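Local structure of glutathione S-transferase 1 (Ascaris suum, 4Q5F) at residues L26-R31 with K207-E212; M111-P116 with D142-L147; P64-E67 with V72-Q75; A98-I103 with Y159-S164; A37-E42 with R85-A90. The protein catalyses the conjugation of reduced glutathione to a wide range of hydrophobic electrophiles and can also act as a glutathione peroxidase. All coordinates share one frame; numbering follows the deposited sequence.

Overall arrangement
All five contacts nest or follow one another, and none cross. Contact 1 opens first, near the start of helix 27-37, and closes last, on helix 204-212; its loop encloses the other four, and the contact joins the N-terminal thioredoxin-like part to the helical C-terminal part. Contact 5 joins the end of helix 27-37 to that of helix 76-86, and inside its loop lies contact 3, the hairpin 65-68 and 71-74. Contact 4 then ties helix 94-114 to the loop before helix 167-182, with contact 2 nested within it, between helices 94-114 and 129-155. Contacts 1 and 3 meet at Leu26 and Pro64 and both touch glutathione.

Contact 1: residues L26-R31 with K207-E212; sequences LGEGAR and KKWIAE. With GSH (glutathione), chain E.
Arg31 and Trp209 mark the nearest backbone approach of residues 26-31 and 207-212, their CA atoms 9.0 Å apart, so long side chains must bridge the gap. The main link runs from Trp209 to Glu28: the indole NE1 donates a hydrogen bond to Glu28 OE2 at 2.7 Å, with an N-H...O angle of 151°. The carboxylate and the indole lie almost in one plane, though the oxygen sits a little out of the ring plane, at the pyrrole edge. Glu28 reaches this spot because CG stands anti to its backbone N and the chain then bends at CB-CG (chi2 63°), carrying the acid toward helix 204-212. Its other oxygen, OE1, takes a salt bridge from Arg31 NH1 at 3.1 Å, one turn along the same helix. Arg213 adds a second charge partner at OE2, so both carboxylate oxygens are gripped and the acid is probably kept ionised. The extended Arg31 chain runs past the indole, where its CD lies 4.1 Å from Trp209 CZ2, and its guanidinium goes on to a salt bridge with Asp43 and to the carbonyls of Phe21 and Ile23. At the other end of the segment, Leu26 CD1 packs on the glutathione carbon CG1 at 3.5 Å, while its backbone N bonds Tyr20 OH. Helix 27-37 packs on strand 16-21 through Ala30 and Arg31 and on helix 76-86 through Ala30; on the C-terminal side, Trp209 stacks on His35 and carries helix 204-212 against the N-terminal domain.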
# COMPACT_ATOMS: atom_id res chain seq x y z
N LEU B 26 -10.37 9.01 2.38
CA LEU B 26 -9.02 8.64 2.77
C LEU B 26 -8.50 9.52 3.90
O LEU B 26 -7.66 9.10 4.69
CB LEU B 26 -8.07 8.73 1.58
CG LEU B 26 -8.32 7.79 0.40
CD1 LEU B 26 -7.38 8.13 -0.75
CD2 LEU B 26 -8.13 6.34 0.82
N GLY B 27 -9.00 10.75 3.96
CA GLY B 27 -8.54 11.71 4.95
C GLY B 27 -8.93 11.33 6.37
O GLY B 27 -8.20 11.60 7.32
N GLU B 28 -10.10 10.70 6.50
CA GLU B 28 -10.66 10.37 7.81
C GLU B 28 -9.73 9.50 8.64
O GLU B 28 -9.72 9.58 9.87
CB GLU B 28 -12.01 9.66 7.63
CG GLU B 28 -12.80 9.49 8.92
CD GLU B 28 -13.19 10.81 9.55
OE1 GLU B 28 -13.28 11.82 8.82
OE2 GLU B 28 -13.41 10.85 10.78
N GLY B 29 -8.97 8.65 7.96
CA GLY B 29 -8.02 7.78 8.63
C GLY B 29 -7.08 8.57 9.51
O GLY B 29 -6.91 8.26 10.69
N ALA B 30 -6.47 9.61 8.94
CA ALA B 30 -5.57 10.48 9.68
C ALA B 30 -6.28 11.17 10.84
O ALA B 30 -5.77 11.21 11.96
CB ALA B 30 -4.95 11.51 8.75
N ARG B 31 -7.47 11.71 10.57
CA ARG B 31 -8.26 12.39 11.59
C ARG B 31 -8.50 11.48 12.78
O ARG B 31 -8.30 11.89 13.93
CB ARG B 31 -9.61 12.83 11.02
CG ARG B 31 -9.52 13.85 9.89
CD ARG B 31 -10.89 14.14 9.31
NE ARG B 31 -10.83 15.07 8.19
CZ ARG B 31 -11.42 14.89 7.01
NH1 ARG B 31 -12.14 13.80 6.75
NH2 ARG B 31 -11.29 15.81 6.06
N LYS B 207 -15.33 7.49 19.92
CA LYS B 207 -16.76 7.64 20.16
C LYS B 207 -17.14 9.12 20.16
O LYS B 207 -18.16 9.51 19.61
CB LYS B 207 -17.14 7.01 21.49
CG LYS B 207 -18.64 6.85 21.70
CD LYS B 207 -18.94 6.18 23.02
N LYS B 208 -16.29 9.93 20.79
CA LYS B 208 -16.50 11.36 20.83
C LYS B 208 -16.42 11.95 19.42
O LYS B 208 -17.33 12.65 18.99
CB LYS B 208 -15.46 12.03 21.73
N TRP B 209 -15.34 11.64 18.72
CA TRP B 209 -15.11 12.18 17.38
C TRP B 209 -16.24 11.86 16.41
O TRP B 209 -16.69 12.73 15.66
CB TRP B 209 -13.79 11.66 16.82
CG TRP B 209 -13.57 12.05 15.39
CD1 TRP B 209 -13.27 11.23 14.35
CD2 TRP B 209 -13.65 13.38 14.85
NE1 TRP B 209 -13.14 11.96 13.19
CE2 TRP B 209 -13.37 13.28 13.47
CE3 TRP B 209 -13.92 14.63 15.40
CZ2 TRP B 209 -13.36 14.39 12.63
CZ3 TRP B 209 -13.90 15.74 14.56
CH2 TRP B 209 -13.63 15.61 13.20
N ILE B 210 -16.70 10.62 16.43
CA ILE B 210 -17.77 10.18 15.53
C ILE B 210 -19.05 10.99 15.77
O ILE B 210 -19.80 11.25 14.83
CB ILE B 210 -18.04 8.66 15.68
CG1 ILE B 210 -16.87 7.87 15.08
CG2 ILE B 210 -19.37 8.27 15.01
CD1 ILE B 210 -17.05 6.36 15.07
N ALA B 211 -19.27 11.39 17.01
CA ALA B 211 -20.47 12.13 17.38
C ALA B 211 -20.44 13.57 16.86
O ALA B 211 -21.47 14.12 16.48
CB ALA B 211 -20.66 12.11 18.89
N GLU B 212 -19.25 14.16 16.83
CA GLU B 212 -19.09 15.58 16.54
C GLU B 212 -18.71 15.85 15.08
O GLU B 212 -19.00 16.92 14.55
CB GLU B 212 -18.00 16.19 17.43
CG GLU B 212 -18.12 15.85 18.91
CD GLU B 212 -16.93 16.31 19.72
OE1 GLU B 212 -15.97 16.86 19.13
OE2 GLU B 212 -16.94 16.12 20.96
N1 GSH E . -3.01 6.53 -3.34
CA1 GSH E . -3.48 7.79 -2.88
C1 GSH E . -3.54 7.78 -1.37
O11 GSH E . -3.40 8.84 -0.72
O12 GSH E . -3.74 6.70 -0.75
CB1 GSH E . -4.87 8.05 -3.45
CG1 GSH E . -5.29 9.49 -3.14
CD1 GSH E . -6.54 9.89 -3.94
OE1 GSH E . -6.96 9.16 -4.81
N2 GSH E . -7.20 11.14 -3.65
CA2 GSH E . -8.36 11.57 -4.37
C2 GSH E . -8.08 12.91 -5.02
O2 GSH E . -7.18 13.62 -4.60
CB2 GSH E . -9.52 11.75 -3.43
SG2 GSH E . -9.88 10.23 -2.60
N3 GSH E . -8.89 13.36 -6.13
CA3 GSH E . -8.64 14.63 -6.77
C3 GSH E . -7.72 14.43 -7.97
O31 GSH E . -7.13 13.34 -8.14
O32 GSH E . -7.55 15.38 -8.78

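Contact 2: residues M111-P116 with D142-L147; sequences MAELRP and DKHLPL
Glu113 and His144 supply the one polar link between these helical segments. His144 NE2 donates to Glu113 OE2 at 3.4 Å; the bond is weak for its length but fairly straight, with an N-H...O angle of 161°. The acceptor lies in the plane of the imidazole, at its edge, whereas the carboxylate itself is turned steeply against the ring, the two planes 74° apart. Glu113 curls back to meet it: CG is anti to the carbonyl carbon, and a bend at chi2 (-100°) turns OE2 toward helix 129-155. In the same approach Glu113 CG comes within 4.0 Å of His144 NE2.

Longer-range electrostatics add a little. Lys143 NZ is 5.4 Å from Glu113 OE2, too far for a salt bridge, yet its charge may help to keep the acid ionised.

Both helices belong to the all-helical C-terminal domain of the glutathione transferase fold. Residues 115-116 are in 3-10 conformation, and helix 129-155 is kinked at Pro146, whose ring nitrogen has no hydrogen to give to the turn before.

Packing is with residues outside the two segments. The imidazole meets the ring of Phe110 at a shallow angle and touches Gln106. On the other segment, Met111, Leu114 and Arg115 all pack on Trp179 of helix 167-182, and Leu147 touches Pro59 of the second subunit.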
# COMPACT_ATOMS: atom_id res chain seq x y z
N MET B 111 -10.25 -3.20 -0.54
CA MET B 111 -10.77 -1.90 -0.97
C MET B 111 -10.55 -1.69 -2.47
O MET B 111 -11.35 -1.02 -3.12
CB MET B 111 -10.08 -0.78 -0.19
CG MET B 111 -10.52 -0.65 1.26
SD MET B 111 -12.25 -0.18 1.44
CE MET B 111 -13.00 -1.77 1.77
N ALA B 112 -9.47 -2.24 -3.00
CA ALA B 112 -9.14 -2.08 -4.41
C ALA B 112 -10.21 -2.71 -5.31
O ALA B 112 -10.34 -2.36 -6.48
CB ALA B 112 -7.77 -2.67 -4.71
N GLU B 113 -10.97 -3.64 -4.74
CA GLU B 113 -12.05 -4.30 -5.48
C GLU B 113 -13.29 -3.42 -5.45
O GLU B 113 -13.96 -3.25 -6.46
CB GLU B 113 -12.38 -5.66 -4.85
CG GLU B 113 -11.18 -6.53 -4.50
CD GLU B 113 -10.90 -7.61 -5.53
OE1 GLU B 113 -11.13 -7.36 -6.73
OE2 GLU B 113 -10.46 -8.71 -5.13
N LEU B 114 -13.59 -2.87 -4.28
CA LEU B 114 -14.85 -2.17 -4.04
C LEU B 114 -14.87 -0.74 -4.57
O LEU B 114 -15.81 -0.34 -5.26
CB LEU B 114 -15.15 -2.13 -2.54
CG LEU B 114 -15.39 -3.47 -1.83
CD1 LEU B 114 -15.65 -3.22 -0.36
CD2 LEU B 114 -16.55 -4.22 -2.46
N ARG B 115 -13.83 0.03 -4.23
CA ARG B 115 -13.83 1.48 -4.48
C ARG B 115 -14.11 1.89 -5.93
O ARG B 115 -14.83 2.85 -6.16
CB ARG B 115 -12.52 2.10 -3.98
CG ARG B 115 -12.53 2.36 -2.47
CD ARG B 115 -11.15 2.66 -1.91
NE ARG B 115 -11.15 2.59 -0.45
CZ ARG B 115 -10.07 2.68 0.32
NH1 ARG B 115 -8.87 2.85 -0.22
NH2 ARG B 115 -10.19 2.59 1.64
N PRO B 116 -13.55 1.16 -6.91
CA PRO B 116 -13.83 1.50 -8.31
C PRO B 116 -15.31 1.40 -8.69
O PRO B 116 -15.71 1.93 -9.73
CB PRO B 116 -13.03 0.45 -9.09
CG PRO B 116 -11.95 0.03 -8.17
CD PRO B 116 -12.53 0.10 -6.80
N ASP B 142 -17.02 -11.78 0.12
CA ASP B 142 -16.95 -13.18 0.52
C ASP B 142 -15.51 -13.70 0.57
O ASP B 142 -15.21 -14.59 1.36
CB ASP B 142 -17.79 -14.04 -0.42
CG ASP B 142 -19.29 -13.79 -0.26
OD1 ASP B 142 -19.66 -12.78 0.38
OD2 ASP B 142 -20.09 -14.60 -0.77
N LYS B 143 -14.64 -13.15 -0.27
CA LYS B 143 -13.24 -13.57 -0.26
C LYS B 143 -12.46 -12.94 0.89
O LYS B 143 -11.70 -13.62 1.57
CB LYS B 143 -12.55 -13.21 -1.58
CG LYS B 143 -11.16 -13.83 -1.71
CD LYS B 143 -10.32 -13.21 -2.82
CE LYS B 143 -9.18 -14.15 -3.22
NZ LYS B 143 -8.09 -13.45 -3.95
N HIS B 144 -12.66 -11.64 1.10
CA HIS B 144 -11.77 -10.87 1.97
C HIS B 144 -12.14 -10.86 3.45
O HIS B 144 -11.26 -10.91 4.31
CB HIS B 144 -11.66 -9.44 1.44
CG HIS B 144 -10.81 -9.32 0.22
ND1 HIS B 144 -9.43 -9.25 0.28
CD2 HIS B 144 -11.13 -9.26 -1.09
CE1 HIS B 144 -8.95 -9.15 -0.95
NE2 HIS B 144 -9.95 -9.16 -1.80
N LEU B 145 -13.44 -10.78 3.75
CA LEU B 145 -13.88 -10.73 5.14
C LEU B 145 -13.41 -11.94 5.96
O LEU B 145 -12.94 -11.77 7.08
CB LEU B 145 -15.40 -10.58 5.22
CG LEU B 145 -16.00 -9.26 4.73
CD1 LEU B 145 -17.49 -9.22 5.00
CD2 LEU B 145 -15.32 -8.05 5.37
N PRO B 146 -13.55 -13.16 5.41
CA PRO B 146 -13.02 -14.30 6.16
C PRO B 146 -11.52 -14.18 6.45
O PRO B 146 -11.06 -14.65 7.49
CB PRO B 146 -13.29 -15.50 5.24
CG PRO B 146 -13.96 -14.96 4.02
CD PRO B 146 -14.42 -13.58 4.30
N LEU B 147 -10.77 -13.56 5.54
CA LEU B 147 -9.33 -13.40 5.73
C LEU B 147 -9.02 -12.38 6.82
O LEU B 147 -8.09 -12.56 7.60
CB LEU B 147 -8.66 -12.99 4.41
CG LEU B 147 -8.83 -14.00 3.26
CD1 LEU B 147 -8.32 -13.42 1.95
CD2 LEU B 147 -8.11 -15.31 3.58

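Contact 3: residues P64-E67 with V72-Q75; sequences PLLE and VLAQ. With GSH (glutathione), chain E.
Leu66 and Leu73 form the hydrogen-bonded pair of this antiparallel hairpin. Leu66 N donates to Leu73 O at 2.9 Å in a nearly linear bond (176°), and Leu73 N returns one to Leu66 O at 2.8 Å; both donors lie in the carbonyl plane. The side chains of the pair share one face of the sheet, where Leu66 reaches Ile79, Tyr82 and Leu83 of helix 76-86. On the other face Leu65 CD2 rests on Ala74 CB at 3.5 Å, and Glu67 and Val72 lie side by side, pointing the same way, with Glu67 CG 3.9 Å from Val72 CG2. The carboxylate of Glu67 continues to a salt bridge with Lys17.

Strands 65-68 and 71-74 are the last two of the thioredoxin-like sheet, and the peptide bond before Pro64 is cis, as in the conserved cis-proline loop of that fold. Beyond the last pair, Pro64 O and Gln75 N are 3.9 Å apart and a water bridges them: it donates to Pro64 O at 2.6 Å, accepts from Gln75 N, and donates to glutathione O11 at 2.9 Å.

Gln75, whose chain bends at chi2 (-76°), aims its amide at the peptide's gamma-glutamyl end and takes a 2.8 Å hydrogen bond on OE1 from glutathione N1. Behind it, NE2 donates to Asp109 of the second subunit, which, with the OE1 bond, probably helps to set the amide's orientation. Asp109 of that subunit also bonds the same glutathione.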
# COMPACT_ATOMS: atom_id res chain seq x y z
N PRO B 64 -5.14 12.89 0.37
CA PRO B 64 -4.72 13.76 1.47
C PRO B 64 -3.24 14.12 1.48
O PRO B 64 -2.42 13.43 0.88
CB PRO B 64 -5.04 12.92 2.71
CG PRO B 64 -4.90 11.52 2.25
CD PRO B 64 -5.41 11.52 0.84
N LEU B 65 -2.93 15.22 2.16
CA LEU B 65 -1.55 15.60 2.44
C LEU B 65 -1.42 15.91 3.93
O LEU B 65 -2.35 16.44 4.54
CB LEU B 65 -1.15 16.85 1.66
CG LEU B 65 -1.20 16.77 0.13
CD1 LEU B 65 -0.98 18.15 -0.45
CD2 LEU B 65 -0.17 15.79 -0.39
N LEU B 66 -0.27 15.57 4.49
CA LEU B 66 0.05 15.92 5.86
C LEU B 66 1.21 16.91 5.87
O LEU B 66 2.25 16.66 5.28
CB LEU B 66 0.45 14.68 6.66
CG LEU B 66 1.00 14.95 8.07
CD1 LEU B 66 -0.09 15.48 8.99
CD2 LEU B 66 1.62 13.69 8.63
N GLU B 67 1.01 18.03 6.55
CA GLU B 67 2.07 19.00 6.75
C GLU B 67 2.61 18.90 8.17
O GLU B 67 1.85 19.00 9.14
CB GLU B 67 1.58 20.42 6.46
CG GLU B 67 2.01 20.93 5.10
CD GLU B 67 1.30 22.21 4.70
OE1 GLU B 67 1.94 23.28 4.70
OE2 GLU B 67 0.09 22.14 4.38
N VAL B 72 5.87 18.58 3.65
CA VAL B 72 4.71 17.92 3.07
C VAL B 72 4.93 16.43 2.85
O VAL B 72 5.99 16.01 2.38
CB VAL B 72 4.35 18.58 1.71
CG1 VAL B 72 3.18 17.87 1.04
CG2 VAL B 72 4.03 20.05 1.91
N LEU B 73 3.93 15.64 3.22
CA LEU B 73 3.94 14.19 3.01
C LEU B 73 2.63 13.77 2.36
O LEU B 73 1.55 14.05 2.89
CB LEU B 73 4.12 13.47 4.34
CG LEU B 73 4.03 11.94 4.32
CD1 LEU B 73 5.23 11.32 3.62
CD2 LEU B 73 3.89 11.40 5.73
N ALA B 74 2.72 13.08 1.22
CA ALA B 74 1.54 12.62 0.49
C ALA B 74 1.30 11.14 0.74
O ALA B 74 2.05 10.50 1.47
CB ALA B 74 1.71 12.89 -1.00
N GLN B 75 0.24 10.61 0.13
CA GLN B 75 -0.14 9.20 0.23
C GLN B 75 -0.66 8.82 1.62
O GLN B 75 0.09 8.78 2.60
CB GLN B 75 1.00 8.28 -0.21
CG GLN B 75 1.29 8.36 -1.71
CD GLN B 75 0.26 7.62 -2.55
OE1 GLN B 75 -0.61 6.94 -2.01
NE2 GLN B 75 0.36 7.75 -3.86
N1 GSH E . -3.01 6.53 -3.34
CA1 GSH E . -3.48 7.79 -2.88
C1 GSH E . -3.54 7.78 -1.37
O11 GSH E . -3.40 8.84 -0.72
O12 GSH E . -3.74 6.70 -0.75
CB1 GSH E . -4.87 8.05 -3.45
CG1 GSH E . -5.29 9.49 -3.14
CD1 GSH E . -6.54 9.89 -3.94
OE1 GSH E . -6.96 9.16 -4.81
N2 GSH E . -7.20 11.14 -3.65
CA2 GSH E . -8.36 11.57 -4.37
C2 GSH E . -8.08 12.91 -5.02
O2 GSH E . -7.18 13.62 -4.60
CB2 GSH E . -9.52 11.75 -3.43
SG2 GSH E . -9.88 10.23 -2.60
N3 GSH E . -8.89 13.36 -6.13
CA3 GSH E . -8.64 14.63 -6.77
C3 GSH E . -7.72 14.43 -7.97
O31 GSH E . -7.13 13.34 -8.14
O32 GSH E . -7.55 15.38 -8.78
O HOH W 1 -2.24 11.52 -0.90

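Contact 4: residues A98-I103 with Y159-S164; sequences AQVDSI and YMVGKS
Met160 and Ile103 meet at about a right angle, and the methionine can be traced outward from its backbone. Its CB faces the isoleucine branch methyl CG2 at 4.1 Å. The next atom, CG, comes to 3.8 Å from Ile103 CG1. A bend at chi2 (-61°) then swings the sulfur across the same chain, where SD keeps 3.8 Å from Ile103 CG1 and lies beside the terminal methyl CD1. Ile103 offers this flank because CG1 stands anti to its backbone N (chi1 -175°).

One residue on, Val161 packs nearer the N-terminal end of the helical segment, at Gln99 and Val100. Its CG2 methyl sits 3.8 Å from Val100 CG2 and equally close to the backbone N of Val100, bedding into the helix surface, while its other methyl reaches the CB of Gln99. The helix and the loop are nearest here, with the CA atoms of Val100 and Val161 6.2 Å apart. Gln99 turns its CB to the loop; its amide leads away, and NE2 bonds Val72 O of the second subunit.

Further packing comes from Phe151 and Leu148 of helix 129-155 round Ile103, Trp167 and Ala168 against Val100, and Tyr196 against Met160. The side chains meet through carbon and sulfur atoms, with one methyl also against the helix backbone. The contact is consistent with dispersion and burial of apolar surface, without a polar bond between the segments.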
# COMPACT_ATOMS: atom_id res chain seq x y z
N ALA B 98 5.12 -4.55 11.53
CA ALA B 98 5.01 -5.18 10.23
C ALA B 98 3.67 -5.89 10.09
O ALA B 98 3.03 -5.83 9.04
CB ALA B 98 6.15 -6.15 10.02
N GLN B 99 3.24 -6.57 11.15
CA GLN B 99 1.96 -7.27 11.15
C GLN B 99 0.81 -6.27 10.99
O GLN B 99 -0.19 -6.57 10.35
CB GLN B 99 1.77 -8.08 12.43
CG GLN B 99 2.71 -9.27 12.57
CD GLN B 99 2.50 -10.32 11.49
OE1 GLN B 99 1.41 -10.43 10.92
NE2 GLN B 99 3.53 -11.10 11.22
N VAL B 100 0.97 -5.08 11.58
CA VAL B 100 0.00 -4.01 11.40
C VAL B 100 -0.03 -3.59 9.93
O VAL B 100 -1.09 -3.47 9.34
CB VAL B 100 0.33 -2.79 12.30
CG1 VAL B 100 -0.58 -1.58 11.97
CG2 VAL B 100 0.23 -3.17 13.78
N ASP B 101 1.15 -3.39 9.35
CA ASP B 101 1.25 -3.05 7.94
C ASP B 101 0.61 -4.14 7.08
O ASP B 101 -0.06 -3.86 6.09
CB ASP B 101 2.72 -2.89 7.52
CG ASP B 101 3.36 -1.65 8.09
OD1 ASP B 101 2.63 -0.81 8.67
OD2 ASP B 101 4.59 -1.50 7.95
N SER B 102 0.82 -5.39 7.49
CA SER B 102 0.38 -6.54 6.71
C SER B 102 -1.14 -6.59 6.60
O SER B 102 -1.68 -6.73 5.51
CB SER B 102 0.90 -7.84 7.33
OG SER B 102 0.67 -8.94 6.47
N ILE B 103 -1.83 -6.47 7.73
CA ILE B 103 -3.28 -6.58 7.72
C ILE B 103 -3.93 -5.40 6.99
O ILE B 103 -4.98 -5.56 6.37
CB ILE B 103 -3.86 -6.70 9.16
CG1 ILE B 103 -5.38 -6.94 9.11
CG2 ILE B 103 -3.54 -5.46 9.98
CD1 ILE B 103 -5.79 -8.23 8.42
N TYR B 159 -8.14 -6.70 18.91
CA TYR B 159 -7.54 -6.01 17.77
C TYR B 159 -6.77 -6.96 16.86
O TYR B 159 -6.46 -8.09 17.24
CB TYR B 159 -6.63 -4.89 18.27
CG TYR B 159 -7.33 -3.96 19.24
CD1 TYR B 159 -8.40 -3.17 18.82
CD2 TYR B 159 -6.95 -3.89 20.57
CE1 TYR B 159 -9.05 -2.33 19.70
CE2 TYR B 159 -7.60 -3.05 21.46
CZ TYR B 159 -8.65 -2.27 21.01
OH TYR B 159 -9.31 -1.44 21.88
N MET B 160 -6.46 -6.48 15.66
CA MET B 160 -5.75 -7.29 14.67
C MET B 160 -4.39 -7.70 15.20
O MET B 160 -4.00 -8.86 15.09
CB MET B 160 -5.58 -6.51 13.36
CG MET B 160 -6.87 -6.33 12.58
SD MET B 160 -7.58 -7.90 12.07
CE MET B 160 -9.12 -7.36 11.34
N VAL B 161 -3.68 -6.74 15.79
CA VAL B 161 -2.36 -6.99 16.35
C VAL B 161 -2.29 -6.41 17.76
O VAL B 161 -2.75 -5.29 18.00
CB VAL B 161 -1.24 -6.35 15.51
CG1 VAL B 161 0.13 -6.87 15.95
CG2 VAL B 161 -1.48 -6.57 14.00
N GLY B 162 -1.74 -7.18 18.70
CA GLY B 162 -1.50 -6.70 20.05
C GLY B 162 -2.75 -6.53 20.88
O GLY B 162 -3.86 -6.74 20.41
N LYS B 163 -2.55 -6.14 22.14
CA LYS B 163 -3.64 -6.03 23.11
C LYS B 163 -4.24 -4.63 23.17
O LYS B 163 -5.18 -4.38 23.93
CB LYS B 163 -3.14 -6.43 24.50
N SER B 164 -3.69 -3.70 22.38
CA SER B 164 -4.21 -2.33 22.33
C SER B 164 -4.38 -1.87 20.89
O SER B 164 -3.79 -2.43 19.96
CB SER B 164 -3.28 -1.38 23.09
OG SER B 164 -2.03 -1.24 22.44

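Contact 5: residues A37-E42 with R85-A90; sequences AGVKFE and RQFGLA
Val39, which covers the ring of Phe87, donates its backbone N-H to Phe34 O in the Schellman motif that ends helix 27-37; Gly38, at positive phi, is the C' residue, and its N bonds His35 O to complete the motif. After this cap, the CB of Val39 points toward Phe87. The two side chains come from opposite directions, and Val39 CG2 lies over the middle of one ring face, 3.8 Å from its centroid and 13° off the normal, a clear CH-pi contact. With CG1 anti to its backbone N (chi1 176°), Val39 also brings that second methyl to 3.8 Å from Phe87 CZ. Ala37, the last helical residue before the glycine, meets the ring obliquely, its CB 3.4 Å from Phe87 CD2 and 4.3 Å from Leu89 CD1. The cluster is apolar and only partly buried.

Phe87 is itself the first residue past helix 76-86, so two helix ends meet here, both in the thioredoxin-like N-terminal domain. Phe87 also touches Ile33 and Leu89 touches Gln36, both on helix 27-37, and Leu89 makes a backbone hydrogen bond with Trp167 of helix 167-182. Val39 and Phe41 pack on Tyr16 of strand 16-21 as the chain enters strand 42-46.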
# COMPACT_ATOMS: atom_id res chain seq x y z
N ALA B 37 -5.21 9.69 19.68
CA ALA B 37 -4.02 10.08 20.41
C ALA B 37 -4.23 11.38 21.19
O ALA B 37 -3.42 11.74 22.05
CB ALA B 37 -2.86 10.23 19.45
N GLY B 38 -5.31 12.09 20.89
CA GLY B 38 -5.60 13.35 21.54
C GLY B 38 -4.62 14.43 21.14
O GLY B 38 -4.33 15.35 21.91
N VAL B 39 -4.09 14.32 19.92
CA VAL B 39 -3.14 15.29 19.39
C VAL B 39 -3.88 16.29 18.50
O VAL B 39 -4.61 15.92 17.59
CB VAL B 39 -2.03 14.59 18.58
CG1 VAL B 39 -1.08 15.62 17.94
CG2 VAL B 39 -1.28 13.60 19.47
N LYS B 40 -3.67 17.58 18.79
CA LYS B 40 -4.35 18.64 18.06
C LYS B 40 -3.68 18.86 16.70
O LYS B 40 -2.47 18.70 16.56
CB LYS B 40 -4.33 19.94 18.87
CG LYS B 40 -5.32 20.99 18.38
CD LYS B 40 -5.22 22.28 19.18
CE LYS B 40 -4.31 23.30 18.50
NZ LYS B 40 -2.94 22.78 18.26
N PHE B 41 -4.49 19.25 15.72
CA PHE B 41 -4.01 19.46 14.36
C PHE B 41 -5.00 20.32 13.61
O PHE B 41 -6.17 20.40 13.99
CB PHE B 41 -3.87 18.12 13.64
CG PHE B 41 -5.19 17.48 13.32
CD1 PHE B 41 -5.91 16.82 14.30
CD2 PHE B 41 -5.71 17.54 12.04
CE1 PHE B 41 -7.13 16.24 14.01
CE2 PHE B 41 -6.93 16.95 11.74
CZ PHE B 41 -7.64 16.30 12.73
N GLU B 42 -4.55 20.98 12.54
CA GLU B 42 -5.46 21.72 11.68
C GLU B 42 -6.14 20.78 10.70
O GLU B 42 -5.50 20.24 9.79
CB GLU B 42 -4.73 22.83 10.92
CG GLU B 42 -5.59 23.49 9.85
CD GLU B 42 -4.97 24.74 9.26
OE1 GLU B 42 -4.04 25.31 9.88
OE2 GLU B 42 -5.40 25.16 8.16
N ARG B 85 3.17 5.73 14.25
CA ARG B 85 4.46 5.54 14.92
C ARG B 85 4.77 6.69 15.85
O ARG B 85 5.31 6.49 16.94
CB ARG B 85 5.56 5.37 13.87
CG ARG B 85 5.53 4.01 13.20
CD ARG B 85 6.24 4.00 11.86
NE ARG B 85 7.69 4.08 11.99
CZ ARG B 85 8.56 3.51 11.16
NH1 ARG B 85 8.13 2.81 10.11
NH2 ARG B 85 9.86 3.64 11.36
N GLN B 86 4.43 7.91 15.43
CA GLN B 86 4.64 9.09 16.26
C GLN B 86 3.85 9.01 17.56
O GLN B 86 4.30 9.50 18.59
CB GLN B 86 4.23 10.35 15.49
CG GLN B 86 5.23 10.79 14.43
CD GLN B 86 6.56 11.20 15.01
OE1 GLN B 86 6.63 11.85 16.05
NE2 GLN B 86 7.64 10.81 14.34
N PHE B 87 2.68 8.38 17.50
CA PHE B 87 1.75 8.38 18.64
C PHE B 87 1.70 7.04 19.37
O PHE B 87 0.82 6.82 20.21
CB PHE B 87 0.34 8.75 18.17
CG PHE B 87 0.25 10.07 17.45
CD1 PHE B 87 1.28 11.00 17.53
CD2 PHE B 87 -0.86 10.37 16.69
CE1 PHE B 87 1.19 12.21 16.86
CE2 PHE B 87 -0.95 11.58 16.02
CZ PHE B 87 0.07 12.50 16.11
N GLY B 88 2.62 6.13 19.06
CA GLY B 88 2.66 4.84 19.71
C GLY B 88 1.42 4.00 19.44
O GLY B 88 0.96 3.26 20.32
N LEU B 89 0.88 4.11 18.23
CA LEU B 89 -0.28 3.33 17.81
C LEU B 89 0.09 2.46 16.61
O LEU B 89 -0.73 2.22 15.73
CB LEU B 89 -1.43 4.26 17.43
CG LEU B 89 -2.07 5.05 18.57
CD1 LEU B 89 -2.98 6.14 18.02
CD2 LEU B 89 -2.85 4.12 19.48
N ALA B 90 1.33 1.98 16.59
CA ALA B 90 1.86 1.27 15.44
C ALA B 90 2.27 -0.17 15.77
O ALA B 90 2.54 -0.96 14.87
CB ALA B 90 3.04 2.03 14.85